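Local coordinates for protein Cyclo(L-tyrosyl-L-tyrosyl) synthase (Mycobacterium tuberculosis, PDB 2X9Q) that probably condenses two tyrosyl groups carried by tRNA(Tyr) into cyclo(L-Tyr-L-Tyr), without ATP, as an intermediate towards mycocyclosin, at residues His77-His82 against Val246-Asn251; Phe94-Leu99 against Ile151-Asn156; Arg112-Tyr117 against Cys166-Ser171; Leu236-Pro241 against Ser268-Ser273. All blocks are in the same frame, centred on the assembly; numbering follows the deposited sequence.

Contact 1 of 4, residues His77-His82 against Val246-Asn251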
loop_
_atom_site.group_PDB
_atom_site.type_symbol
_atom_site.label_atom_id
_atom_site.label_comp_id
_atom_site.label_asym_id
_atom_site.label_seq_id
_atom_site.Cartn_x
_atom_site.Cartn_y
_atom_site.Cartn_z
ATOM N N HIS A 77 11.205 0.120 10.928
ATOM C CA HIS A 77 10.274 0.868 11.739
ATOM C C HIS A 77 11.059 1.682 12.759
ATOM O O HIS A 77 10.810 2.882 12.902
ATOM C CB HIS A 77 9.368 -0.106 12.509
ATOM C CG HIS A 77 8.387 0.562 13.447
ATOM N ND1 HIS A 77 7.937 -0.062 14.584
ATOM C CD2 HIS A 77 7.861 1.826 13.476
ATOM C CE1 HIS A 77 7.095 0.739 15.228
ATOM N NE2 HIS A 77 7.080 1.915 14.614
ATOM N N THR A 78 11.974 1.026 13.490
ATOM C CA THR A 78 12.853 1.718 14.468
ATOM C C THR A 78 13.761 2.787 13.858
ATOM O O THR A 78 14.051 3.780 14.509
ATOM C CB THR A 78 13.740 0.633 15.235
ATOM O OG1 THR A 78 12.826 -0.269 15.827
ATOM C CG2 THR A 78 14.526 1.290 16.351
ATOM N N GLU A 79 14.255 2.611 12.626
ATOM C CA GLU A 79 15.007 3.670 12.013
ATOM C C GLU A 79 14.152 4.989 11.916
ATOM O O GLU A 79 14.709 6.091 11.913
ATOM C CB GLU A 79 15.418 3.310 10.594
ATOM C CG GLU A 79 16.241 2.042 10.465
ATOM C CD GLU A 79 17.744 2.308 10.685
ATOM O OE1 GLU A 79 18.545 1.849 9.887
ATOM O OE2 GLU A 79 18.094 3.057 11.613
ATOM N N GLY A 80 12.831 4.882 11.705
ATOM C CA GLY A 80 12.020 6.124 11.691
ATOM C C GLY A 80 12.358 7.071 10.565
ATOM O O GLY A 80 12.249 8.328 10.728
ATOM N N ASP A 81 12.787 6.553 9.401
ATOM C CA ASP A 81 13.037 7.498 8.313
ATOM C C ASP A 81 11.744 7.944 7.642
ATOM O O ASP A 81 11.526 9.178 7.414
ATOM C CB ASP A 81 13.943 6.956 7.221
ATOM C CG ASP A 81 15.343 6.617 7.760
ATOM O OD1 ASP A 81 15.946 7.554 8.294
ATOM O OD2 ASP A 81 15.800 5.472 7.674
ATOM N N HIS A 82 10.910 6.944 7.274
ATOM C CA HIS A 82 9.808 7.240 6.339
ATOM C C HIS A 82 8.718 6.232 6.455
ATOM O O HIS A 82 8.981 5.030 6.699
ATOM C CB HIS A 82 10.315 7.310 4.909
ATOM C CG HIS A 82 9.247 7.750 3.942
ATOM N ND1 HIS A 82 8.475 6.845 3.231
ATOM C CD2 HIS A 82 8.733 8.995 3.671
ATOM C CE1 HIS A 82 7.570 7.515 2.514
ATOM N NE2 HIS A 82 7.724 8.821 2.737
ATOM N N VAL A 246 14.354 8.305 0.064
ATOM C CA VAL A 246 14.449 8.361 1.510
ATOM C C VAL A 246 15.374 7.160 1.904
ATOM O O VAL A 246 15.609 6.294 1.072
ATOM C CB VAL A 246 13.059 8.235 2.164
ATOM C CG1 VAL A 246 12.231 9.559 1.871
ATOM C CG2 VAL A 246 12.347 6.960 1.638
ATOM N N PRO A 247 15.974 7.176 3.106
ATOM C CA PRO A 247 16.942 6.105 3.431
ATOM C C PRO A 247 16.283 4.721 3.571
ATOM O O PRO A 247 16.875 3.692 3.176
ATOM C CB PRO A 247 17.530 6.561 4.833
ATOM C CG PRO A 247 17.457 8.116 4.711
ATOM C CD PRO A 247 16.137 8.379 3.978
ATOM N N SER A 248 15.076 4.693 4.156
ATOM C CA SER A 248 14.360 3.413 4.315
ATOM C C SER A 248 12.904 3.783 4.446
ATOM O O SER A 248 12.575 4.977 4.644
ATOM C CB SER A 248 14.817 2.681 5.544
ATOM O OG SER A 248 14.516 3.368 6.744
ATOM N N SER A 249 12.007 2.812 4.339
ATOM C CA SER A 249 10.613 3.229 4.441
ATOM C C SER A 249 9.789 2.055 4.903
ATOM O O SER A 249 10.048 0.910 4.455
ATOM C CB SER A 249 10.073 3.804 3.071
ATOM O OG SER A 249 8.637 4.077 3.225
ATOM N N LEU A 250 8.792 2.326 5.756
ATOM C CA LEU A 250 7.862 1.325 6.204
ATOM C C LEU A 250 6.499 1.547 5.530
ATOM O O LEU A 250 5.872 2.580 5.751
ATOM C CB LEU A 250 7.644 1.453 7.746
ATOM C CG LEU A 250 6.971 0.327 8.444
ATOM C CD1 LEU A 250 7.837 -1.035 8.373
ATOM C CD2 LEU A 250 6.851 0.753 9.877
ATOM N N ASN A 251 6.030 0.556 4.771
ATOM C CA ASN A 251 4.768 0.694 4.047
ATOM C C ASN A 251 3.647 0.142 4.926
ATOM O O ASN A 251 3.665 -1.050 5.323
ATOM C CB ASN A 251 4.893 0.007 2.663
ATOM C CG ASN A 251 3.715 0.417 1.753
ATOM O OD1 ASN A 251 2.590 0.473 2.230
ATOM N ND2 ASN A 251 3.965 0.647 0.491
HETATM O O HOH W 1 12.098 4.018 8.450
#

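Contact 2 of 4, residues Phe94-Leu99 against Ile151-Asn156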
loop_
_atom_site.group_PDB
_atom_site.type_symbol
_atom_site.label_atom_id
_atom_site.label_comp_id
_atom_site.label_asym_id
_atom_site.label_seq_id
_atom_site.Cartn_x
_atom_site.Cartn_y
_atom_site.Cartn_z
ATOM N N PHE A 94 -11.182 4.731 6.600
ATOM C CA PHE A 94 -10.466 6.018 6.487
ATOM C C PHE A 94 -11.350 7.212 6.701
ATOM O O PHE A 94 -11.511 8.063 5.819
ATOM C CB PHE A 94 -9.634 6.137 5.165
ATOM C CG PHE A 94 -8.591 5.012 5.041
ATOM C CD1 PHE A 94 -7.410 5.077 5.806
ATOM C CD2 PHE A 94 -8.810 3.898 4.190
ATOM C CE1 PHE A 94 -6.430 4.040 5.721
ATOM C CE2 PHE A 94 -7.880 2.808 4.121
ATOM C CZ PHE A 94 -6.663 2.934 4.889
ATOM N N SER A 95 -11.873 7.303 7.915
ATOM C CA SER A 95 -12.691 8.428 8.311
ATOM C C SER A 95 -11.737 9.598 8.522
ATOM O O SER A 95 -10.494 9.398 8.589
ATOM C CB SER A 95 -13.413 8.064 9.641
ATOM O OG SER A 95 -12.421 8.114 10.698
ATOM N N ARG A 96 -12.296 10.811 8.640
ATOM C CA ARG A 96 -11.490 11.968 8.992
ATOM C C ARG A 96 -10.711 11.771 10.299
ATOM O O ARG A 96 -9.544 12.161 10.402
ATOM C CB ARG A 96 -12.386 13.262 9.094
ATOM C CG ARG A 96 -12.711 13.879 7.694
ATOM C CD ARG A 96 -11.524 14.647 7.121
ATOM N NE ARG A 96 -11.129 15.610 8.148
ATOM C CZ ARG A 96 -11.749 16.777 8.349
ATOM N NH1 ARG A 96 -11.391 17.547 9.383
ATOM N NH2 ARG A 96 -12.735 17.182 7.516
ATOM N N GLN A 97 -11.361 11.265 11.315
ATOM C CA GLN A 97 -10.640 11.088 12.607
ATOM C C GLN A 97 -9.490 10.033 12.447
ATOM O O GLN A 97 -8.402 10.239 12.994
ATOM C CB GLN A 97 -11.624 10.602 13.711
ATOM C CG GLN A 97 -10.978 10.484 15.166
ATOM C CD GLN A 97 -10.304 11.815 15.571
ATOM O OE1 GLN A 97 -9.059 11.914 15.735
ATOM N NE2 GLN A 97 -11.117 12.882 15.640
ATOM N N ARG A 98 -9.758 8.911 11.748
ATOM C CA ARG A 98 -8.731 7.866 11.607
ATOM C C ARG A 98 -7.543 8.440 10.843
ATOM O O ARG A 98 -6.419 8.140 11.186
ATOM C CB ARG A 98 -9.237 6.638 10.856
ATOM C CG ARG A 98 -8.170 5.442 10.770
ATOM C CD ARG A 98 -8.327 4.700 12.031
ATOM N NE ARG A 98 -9.593 4.004 11.825
ATOM C CZ ARG A 98 -10.390 3.581 12.792
ATOM N NH1 ARG A 98 -10.049 3.752 14.081
ATOM N NH2 ARG A 98 -11.518 2.963 12.437
ATOM N N LEU A 99 -7.789 9.254 9.801
ATOM C CA LEU A 99 -6.684 9.849 9.023
ATOM C C LEU A 99 -5.881 10.806 9.897
ATOM O O LEU A 99 -4.645 10.880 9.807
ATOM C CB LEU A 99 -7.202 10.565 7.780
ATOM C CG LEU A 99 -7.723 9.594 6.674
ATOM C CD1 LEU A 99 -8.542 10.439 5.655
ATOM C CD2 LEU A 99 -6.483 8.899 5.986
ATOM N N ILE A 151 -7.923 13.464 2.980
ATOM C CA ILE A 151 -6.501 13.451 3.247
ATOM C C ILE A 151 -5.960 14.847 3.171
ATOM O O ILE A 151 -5.174 15.209 4.045
ATOM C CB ILE A 151 -5.712 12.484 2.369
ATOM C CG1 ILE A 151 -6.267 11.039 2.533
ATOM C CG2 ILE A 151 -4.230 12.544 2.713
ATOM C CD1 ILE A 151 -5.859 10.145 1.223
ATOM N N THR A 152 -6.323 15.615 2.116
ATOM C CA THR A 152 -5.803 16.961 1.968
ATOM C C THR A 152 -6.139 17.824 3.186
ATOM O O THR A 152 -5.261 18.510 3.679
ATOM C CB THR A 152 -6.230 17.583 0.631
ATOM O OG1 THR A 152 -5.844 16.650 -0.387
ATOM C CG2 THR A 152 -5.567 19.071 0.325
ATOM N N THR A 153 -7.361 17.735 3.728
ATOM C CA THR A 153 -7.723 18.528 4.909
ATOM C C THR A 153 -6.843 18.086 6.076
ATOM O O THR A 153 -6.297 18.912 6.810
ATOM C CB THR A 153 -9.219 18.307 5.237
ATOM O OG1 THR A 153 -9.988 18.734 4.100
ATOM C CG2 THR A 153 -9.701 19.087 6.601
ATOM N N THR A 154 -6.733 16.768 6.268
ATOM C CA THR A 154 -5.839 16.227 7.299
ATOM C C THR A 154 -4.426 16.848 7.282
ATOM O O THR A 154 -3.899 17.299 8.312
ATOM C CB THR A 154 -5.774 14.690 7.211
ATOM O OG1 THR A 154 -7.103 14.152 7.339
ATOM C CG2 THR A 154 -4.889 14.183 8.376
ATOM N N VAL A 155 -3.833 16.889 6.116
ATOM C CA VAL A 155 -2.424 17.281 5.963
ATOM C C VAL A 155 -2.290 18.794 6.183
ATOM O O VAL A 155 -1.299 19.265 6.753
ATOM C CB VAL A 155 -1.850 16.815 4.609
ATOM C CG1 VAL A 155 -0.540 17.462 4.266
ATOM C CG2 VAL A 155 -1.715 15.219 4.551
ATOM N N ASN A 156 -3.316 19.545 5.748
ATOM C CA ASN A 156 -3.309 21.021 5.867
ATOM C C ASN A 156 -3.400 21.356 7.360
ATOM O O ASN A 156 -2.699 22.224 7.850
ATOM C CB ASN A 156 -4.522 21.634 5.106
ATOM C CG ASN A 156 -4.331 21.626 3.597
ATOM O OD1 ASN A 156 -3.251 21.363 3.091
ATOM N ND2 ASN A 156 -5.414 21.869 2.861
HETATM O O HOH W 2 -8.793 14.560 9.325
#

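Contact 3 of 4, residues Arg112-Tyr117 against Cys166-Ser171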
loop_
_atom_site.group_PDB
_atom_site.type_symbol
_atom_site.label_atom_id
_atom_site.label_comp_id
_atom_site.label_asym_id
_atom_site.label_seq_id
_atom_site.Cartn_x
_atom_site.Cartn_y
_atom_site.Cartn_z
ATOM N N ARG A 112 9.607 11.612 7.917
ATOM C CA ARG A 112 8.787 12.084 6.817
ATOM C C ARG A 112 7.654 11.050 6.598
ATOM O O ARG A 112 7.873 9.850 6.845
ATOM C CB ARG A 112 9.738 12.188 5.635
ATOM C CG ARG A 112 9.271 13.044 4.533
ATOM C CD ARG A 112 10.027 12.767 3.163
ATOM N NE ARG A 112 9.027 12.822 2.080
ATOM C CZ ARG A 112 9.257 12.686 0.778
ATOM N NH1 ARG A 112 10.496 12.470 0.308
ATOM N NH2 ARG A 112 8.218 12.802 -0.065
ATOM N N VAL A 113 6.453 11.494 6.197
ATOM C CA VAL A 113 5.289 10.598 6.061
ATOM C C VAL A 113 4.574 10.950 4.780
ATOM O O VAL A 113 4.277 12.160 4.537
ATOM C CB VAL A 113 4.291 10.724 7.205
ATOM C CG1 VAL A 113 3.004 9.842 6.928
ATOM C CG2 VAL A 113 4.919 10.372 8.542
ATOM N N ASP A 114 4.289 9.960 3.937
ATOM C CA ASP A 114 3.525 10.232 2.661
ATOM C C ASP A 114 2.234 9.396 2.688
ATOM O O ASP A 114 2.310 8.142 2.838
ATOM C CB ASP A 114 4.316 9.875 1.421
ATOM C CG ASP A 114 5.347 10.925 1.058
ATOM O OD1 ASP A 114 4.983 11.884 0.352
ATOM O OD2 ASP A 114 6.473 10.861 1.531
ATOM N N PHE A 115 1.074 10.062 2.656
ATOM C CA PHE A 115 -0.179 9.380 2.497
ATOM C C PHE A 115 -0.216 9.206 0.991
ATOM O O PHE A 115 0.106 10.164 0.277
ATOM C CB PHE A 115 -1.368 10.317 2.820
ATOM C CG PHE A 115 -1.701 10.434 4.240
ATOM C CD1 PHE A 115 -2.322 9.388 4.880
ATOM C CD2 PHE A 115 -1.391 11.613 4.955
ATOM C CE1 PHE A 115 -2.721 9.484 6.218
ATOM C CE2 PHE A 115 -1.746 11.714 6.311
ATOM C CZ PHE A 115 -2.428 10.657 6.931
ATOM N N VAL A 116 -0.575 8.018 0.498
ATOM C CA VAL A 116 -0.706 7.810 -0.955
ATOM C C VAL A 116 -2.094 7.148 -1.178
ATOM O O VAL A 116 -2.367 6.107 -0.659
ATOM C CB VAL A 116 0.430 6.875 -1.460
ATOM C CG1 VAL A 116 0.227 6.567 -2.918
ATOM C CG2 VAL A 116 1.867 7.559 -1.229
ATOM N N TYR A 117 -2.990 7.808 -1.905
ATOM C CA TYR A 117 -4.301 7.222 -2.131
ATOM C C TYR A 117 -4.370 6.600 -3.507
ATOM O O TYR A 117 -3.809 7.106 -4.505
ATOM C CB TYR A 117 -5.470 8.217 -1.873
ATOM C CG TYR A 117 -5.440 9.424 -2.782
ATOM C CD1 TYR A 117 -4.677 10.520 -2.438
ATOM C CD2 TYR A 117 -6.140 9.447 -4.031
ATOM C CE1 TYR A 117 -4.611 11.638 -3.248
ATOM C CE2 TYR A 117 -6.066 10.602 -4.879
ATOM C CZ TYR A 117 -5.360 11.684 -4.442
ATOM O OH TYR A 117 -5.161 12.801 -5.237
ATOM N N CYS A 166 2.950 14.722 3.459
ATOM C CA CYS A 166 2.519 15.029 2.090
ATOM C C CYS A 166 1.423 14.017 1.693
ATOM O O CYS A 166 1.329 12.934 2.298
ATOM C CB CYS A 166 3.700 14.859 1.144
ATOM S SG CYS A 166 5.004 16.189 1.326
ATOM N N VAL A 167 0.571 14.361 0.722
ATOM C CA VAL A 167 -0.424 13.427 0.188
ATOM C C VAL A 167 -0.207 13.431 -1.296
ATOM O O VAL A 167 0.106 14.465 -1.877
ATOM C CB VAL A 167 -1.895 13.799 0.478
ATOM C CG1 VAL A 167 -2.202 15.327 0.310
ATOM C CG2 VAL A 167 -2.895 12.893 -0.413
ATOM N N ARG A 168 -0.334 12.278 -1.942
ATOM C CA ARG A 168 -0.406 12.355 -3.397
ATOM C C ARG A 168 -1.103 11.128 -3.952
ATOM O O ARG A 168 -1.167 10.136 -3.272
ATOM C CB ARG A 168 0.956 12.484 -4.023
ATOM C CG ARG A 168 1.729 11.214 -4.047
ATOM C CD ARG A 168 3.235 11.531 -4.396
ATOM N NE ARG A 168 3.954 11.912 -3.178
ATOM C CZ ARG A 168 5.170 12.489 -3.146
ATOM N NH1 ARG A 168 5.834 12.767 -4.252
ATOM N NH2 ARG A 168 5.721 12.795 -1.993
ATOM N N PRO A 169 -1.607 11.232 -5.188
ATOM C CA PRO A 169 -2.260 10.057 -5.753
ATOM C C PRO A 169 -1.248 9.035 -6.262
ATOM O O PRO A 169 -0.161 9.400 -6.748
ATOM C CB PRO A 169 -3.060 10.637 -6.940
ATOM C CG PRO A 169 -2.248 11.866 -7.396
ATOM C CD PRO A 169 -1.490 12.363 -6.154
HETATM N N MSE A 170 -1.634 7.753 -6.250
HETATM C CA MSE A 170 -0.794 6.725 -6.776
HETATM C C MSE A 170 -0.399 6.994 -8.259
HETATM O O MSE A 170 0.774 6.692 -8.691
HETATM C CB MSE A 170 -1.529 5.311 -6.622
HETATM C CG MSE A 170 -0.595 4.081 -7.124
HETATM SE SE MSE A 170 0.971 3.977 -5.876
HETATM C CE MSE A 170 0.002 3.295 -4.336
ATOM N N SER A 171 -1.311 7.552 -9.060
ATOM C CA SER A 171 -1.039 7.852 -10.503
ATOM C C SER A 171 0.086 8.847 -10.679
ATOM O O SER A 171 0.687 8.879 -11.696
ATOM C CB SER A 171 -2.285 8.501 -11.242
ATOM O OG SER A 171 -2.698 9.645 -10.497
HETATM O O HOH W 3 2.548 11.918 -0.957
#

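Contact 4 of 4, residues Leu236-Pro241 against Ser268-Ser273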
loop_
_atom_site.group_PDB
_atom_site.type_symbol
_atom_site.label_atom_id
_atom_site.label_comp_id
_atom_site.label_asym_id
_atom_site.label_seq_id
_atom_site.Cartn_x
_atom_site.Cartn_y
_atom_site.Cartn_z
ATOM N N LEU A 236 5.771 0.691 -4.559
ATOM C CA LEU A 236 5.897 1.275 -3.216
ATOM C C LEU A 236 6.093 0.241 -2.148
ATOM O O LEU A 236 6.680 0.548 -1.034
ATOM C CB LEU A 236 4.716 2.170 -2.855
ATOM C CG LEU A 236 4.602 3.554 -3.579
ATOM C CD1 LEU A 236 3.443 4.310 -2.906
ATOM C CD2 LEU A 236 5.777 4.469 -3.499
ATOM N N PHE A 237 5.640 -0.985 -2.437
ATOM C CA PHE A 237 5.921 -2.095 -1.494
ATOM C C PHE A 237 7.273 -2.726 -1.727
ATOM O O PHE A 237 7.677 -3.479 -0.901
ATOM C CB PHE A 237 4.820 -3.179 -1.507
ATOM C CG PHE A 237 3.624 -2.747 -0.809
ATOM C CD1 PHE A 237 3.540 -2.892 0.614
ATOM C CD2 PHE A 237 2.593 -2.105 -1.516
ATOM C CE1 PHE A 237 2.369 -2.476 1.321
ATOM C CE2 PHE A 237 1.406 -1.624 -0.856
ATOM C CZ PHE A 237 1.274 -1.804 0.584
ATOM N N LEU A 238 7.890 -2.481 -2.891
ATOM C CA LEU A 238 9.217 -3.024 -3.277
ATOM C C LEU A 238 10.333 -2.051 -2.910
ATOM O O LEU A 238 11.382 -2.464 -2.341
ATOM C CB LEU A 238 9.260 -3.265 -4.806
ATOM C CG LEU A 238 8.320 -4.425 -5.240
ATOM C CD1 LEU A 238 8.125 -4.373 -6.775
ATOM C CD2 LEU A 238 9.011 -5.768 -4.802
ATOM N N ASP A 239 10.132 -0.770 -3.230
ATOM C CA ASP A 239 11.277 0.177 -3.153
ATOM C C ASP A 239 10.892 1.639 -3.094
ATOM O O ASP A 239 11.331 2.439 -3.958
ATOM C CB ASP A 239 12.260 -0.064 -4.312
ATOM C CG ASP A 239 13.709 0.365 -3.937
ATOM O OD1 ASP A 239 13.918 1.092 -2.887
ATOM O OD2 ASP A 239 14.664 -0.057 -4.624
ATOM N N THR A 240 10.131 1.996 -2.061
ATOM C CA THR A 240 9.839 3.389 -1.775
ATOM C C THR A 240 11.142 4.213 -1.626
ATOM O O THR A 240 11.216 5.343 -2.121
ATOM C CB THR A 240 8.969 3.532 -0.508
ATOM O OG1 THR A 240 7.676 2.950 -0.756
ATOM C CG2 THR A 240 8.764 5.037 -0.087
ATOM N N PRO A 241 12.207 3.646 -1.007
ATOM C CA PRO A 241 13.479 4.450 -1.007
ATOM C C PRO A 241 13.950 4.900 -2.392
ATOM O O PRO A 241 14.356 6.072 -2.553
ATOM C CB PRO A 241 14.505 3.448 -0.388
ATOM C CG PRO A 241 13.624 2.845 0.672
ATOM C CD PRO A 241 12.361 2.432 -0.197
ATOM N N SER A 268 14.945 -16.303 -2.804
ATOM C CA SER A 268 15.252 -15.368 -3.895
ATOM C C SER A 268 14.087 -15.370 -4.887
ATOM O O SER A 268 13.202 -16.222 -4.799
ATOM C CB SER A 268 16.555 -15.749 -4.637
ATOM O OG SER A 268 16.451 -17.006 -5.194
ATOM N N GLY A 269 14.056 -14.357 -5.713
ATOM C CA GLY A 269 12.916 -14.141 -6.629
ATOM C C GLY A 269 12.623 -12.623 -6.652
ATOM O O GLY A 269 13.542 -11.784 -6.541
ATOM N N LEU A 270 11.361 -12.271 -6.761
ATOM C CA LEU A 270 10.951 -10.871 -6.622
ATOM C C LEU A 270 10.982 -10.561 -5.118
ATOM O O LEU A 270 10.195 -11.171 -4.362
ATOM C CB LEU A 270 9.496 -10.758 -7.126
ATOM C CG LEU A 270 8.961 -9.283 -7.016
ATOM C CD1 LEU A 270 9.752 -8.313 -7.847
ATOM C CD2 LEU A 270 7.479 -9.253 -7.399
ATOM N N ARG A 271 11.823 -9.609 -4.676
ATOM C CA ARG A 271 11.927 -9.261 -3.282
ATOM C C ARG A 271 12.007 -7.748 -3.110
ATOM O O ARG A 271 12.599 -7.055 -3.926
ATOM C CB ARG A 271 13.190 -9.932 -2.630
ATOM C CG ARG A 271 13.062 -11.543 -2.534
ATOM C CD ARG A 271 11.888 -11.971 -1.576
ATOM N NE ARG A 271 11.924 -13.429 -1.423
ATOM C CZ ARG A 271 11.376 -14.321 -2.294
ATOM N NH1 ARG A 271 10.833 -13.897 -3.460
ATOM N NH2 ARG A 271 11.429 -15.655 -2.000
ATOM N N ALA A 272 11.373 -7.250 -2.073
ATOM C CA ALA A 272 11.500 -5.822 -1.738
ATOM C C ALA A 272 12.960 -5.528 -1.378
ATOM O O ALA A 272 13.761 -6.418 -1.014
ATOM C CB ALA A 272 10.564 -5.447 -0.563
ATOM N N SER A 273 13.321 -4.275 -1.562
ATOM C CA SER A 273 14.657 -3.767 -1.246
ATOM C C SER A 273 14.969 -4.059 0.195
ATOM O O SER A 273 14.082 -4.099 1.043
ATOM C CB SER A 273 14.661 -2.216 -1.413
ATOM O OG SER A 273 15.865 -1.710 -0.858
HETATM O O HOH W 4 16.419 0.704 -1.883
#

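Contact 1 of 4, residues His77-His82 against Val246-Asn251
H82 meets S249 through the edge of its imidazole: S249 OG lies in the ring plane, 2.8 Å from H82 ND1, and the bond is nearly straight at 175°, although either atom could be its donor. One residue back in both segments, S248 OG, held between its backbone N and carbonyl carbon (chi1 65°), donates to the anti lone pair of D81 OD2 at 2.6 Å. P247 crosses the same carboxylate obliquely, its CB 3.5 Å from D81 OD2. V246 CG2 packs 3.9 Å from H82 CB, the two side chains crossing at about a right angle. The main chains join where L250 N donates to H82 O (2.9 Å, 165°). H82 begins strand 82-87, the parallel neighbour of strand 249-253 in a Rossmann-type sheet, consistent with the kinship to class I tRNA synthetases. At the end of helix 71-79, L250 CD2 comes 3.7 Å from H77 CB. The helix gives out at G80, which has positive phi. Further out, water 1 accepts from D81 N and donates to S248 OG. H82 NE2 bonds to D114 OD2, so that both ring nitrogens of the histidine are engaged, and H77 NE2 bonds to Q61 OE1.

Contact 2 of 4, residues Phe94-Leu99 against Ile151-Asn156
I151 faces L99 through CG1, which stands 3.9 Å from L99 CD1 and only slightly farther from the other methyl, CD2. The two side chains cross at about a right angle, and this is the apolar part of the contact. The backbone of I151 directs its CB away from the first segment, yet CG1 still meets the leucine, and L99 CD1 also lies near I151 N.

Two residues on, T153 sets its methyl against a charged group. CG2 lies over the centre of the R96 guanidinium, 3.5 Å above its plane and 3.5 Å from CZ. Bends in the arginine chain at chi2 (-77°) and chi3 (-54°) bring NE round towards the second helix. The hydroxyl of T153 is used within its own helix, bonded to A149 O.

T154 follows with a different role. Its CG2 rests 3.6 Å from L99 O, while OG1, bonded to K150 O, approaches L99 CB. OG1 also accepts from water 2 at 2.6 Å. That water donates to R96 O and accepts from R96 NE at 2.8 Å in the guanidinium plane, so a single solvent molecule links the backbone O and the NE of R96 to the threonine hydroxyl.

The S95 hydroxyl caps the start of helix 96-109 by accepting from R98 N. Helices 96-109 and 133-158 pack together on the sheet: L99 and I151 both reach F115 of strand 112-117 and V87 of strand 82-87, and I151 also touches V167 of strand 165-169.

Contact 3 of 4, residues Arg112-Tyr117 against Cys166-Ser171
Y117 lays one ring face on P169, whose CA sits 3.8 Å from the ring centroid and 15° off the normal, a CH-pi contact offset toward the rim. With CG between the backbone N and carbonyl carbon (chi1 62°), the tyrosine side chain lies alongside P169, pointing the same way. V167 CG2 closes on the ring from its edge, in plane, 3.5 Å from Y117 CE1, and on the same face F115 CB lies 4.2 Å from V167 CB. This is the tightly packed face of the sheet, covered by I151 of helix 133-158.

Between the strands run parallel-ladder bonds, among them F115 N to C166 O at 2.9 Å and R168 N to F115 O; M170 N to Y117 O extends the series past P169. Strands 112-117 and 165-169 are adjacent and parallel, with helix 133-158 in the connection between them: a beta-alpha-beta crossover at the sheet border formed by 165-169.

The face carrying D114 and R168 is, by contrast, polar and holds a water among its charges. R168 NH2 donates to D114 OD1 at 2.6 Å, in the guanidinium plane but from above the carboxylate plane. R112 NH2 forms a salt bridge with D114 OD2. The two NH2 donors stand only 3.2 Å apart, a repulsion that the shared carboxylate probably offsets. Water 3 accepts from R168 NE and donates to D114 OD1, lying at the edge of the guanidinium. Farther along this face the packing is apolar again: V116 CG1 meets CE of selenomethionine M170 at 3.6 Å, beside L236 of helix 220-244.

Contact 4 of 4, residues Leu236-Pro241 against Ser268-Ser273
L238 and L270 meet methyl to methyl, L238 CD2 standing 4.0 Å from L270 CD1. With L270 CG anti to its backbone N (chi1 180°), that carbon too borders on L238 CD2. The same CD2 also lies 3.9 Å from R271 O, so the leucine branch rests against the loop's backbone as well as its side chain.

Beside this apolar pair the main chains bind directly. S273 N donates to L238 O at 2.8 Å, nearly straight (171°) and in the carbonyl plane. A272 is turned so that its CB packs 3.5 Å from F237 O. This carbonyl belongs to a kinked stretch of helix: P241, four residues on, has no N-H to give it, and F237 O instead receives a weak bond from Y264 OH.

D239 and S273 approach without a direct polar bond. D239 OD1 is 3.7 Å from S273 CB, and water 4 joins the two, 2.7 Å from D239 OD1, to which it donates, and 2.7 Å from S273 OG. Each side chain also has a backbone partner nearby, D239 OD1 accepting from A242 N and S273 OG bonding to N275 N. The loop is braced by R271, whose NH1 donates to L270 O from above the carbonyl plane, while NE and NH2 bind A265 O and R266 O.

This stretch of helix 220-244 follows E233, probably important in catalysis, and the F237 side chain is about 5 Å from that of Y253, a probable substrate-binding residue. The helix is fastened here to the loop leading into strand 276-283. L263 of helix 260-263 touches F237, L238 and L270, and helix 177-192 adds L186 against L270.

How the contacts relate
Contacts 1 and 3 both reach the parallel part of the sheet, their centres about 15 Å apart, and join where R112 N lies 3.1 Å from D81 O, a probable hydrogen bond. Contact 2 supports contact 3 from the helical side, I151 CG2 coming 3.4 Å from V167 CG2. Contact 4 adjoins contact 1 through N251 ND2 and L236 O, 3.1 Å apart, and reaches contact 3 where L236 CD1 is 3.9 Å from M170 CE. Contacts 2 and 4 lie apart, centres about 28 Å. The probable catalytic residues are close by: the side chains of M170 and F237 are each about 4 Å from that of E233, and that of Y117 about 7 Å from the likely nucleophile S88.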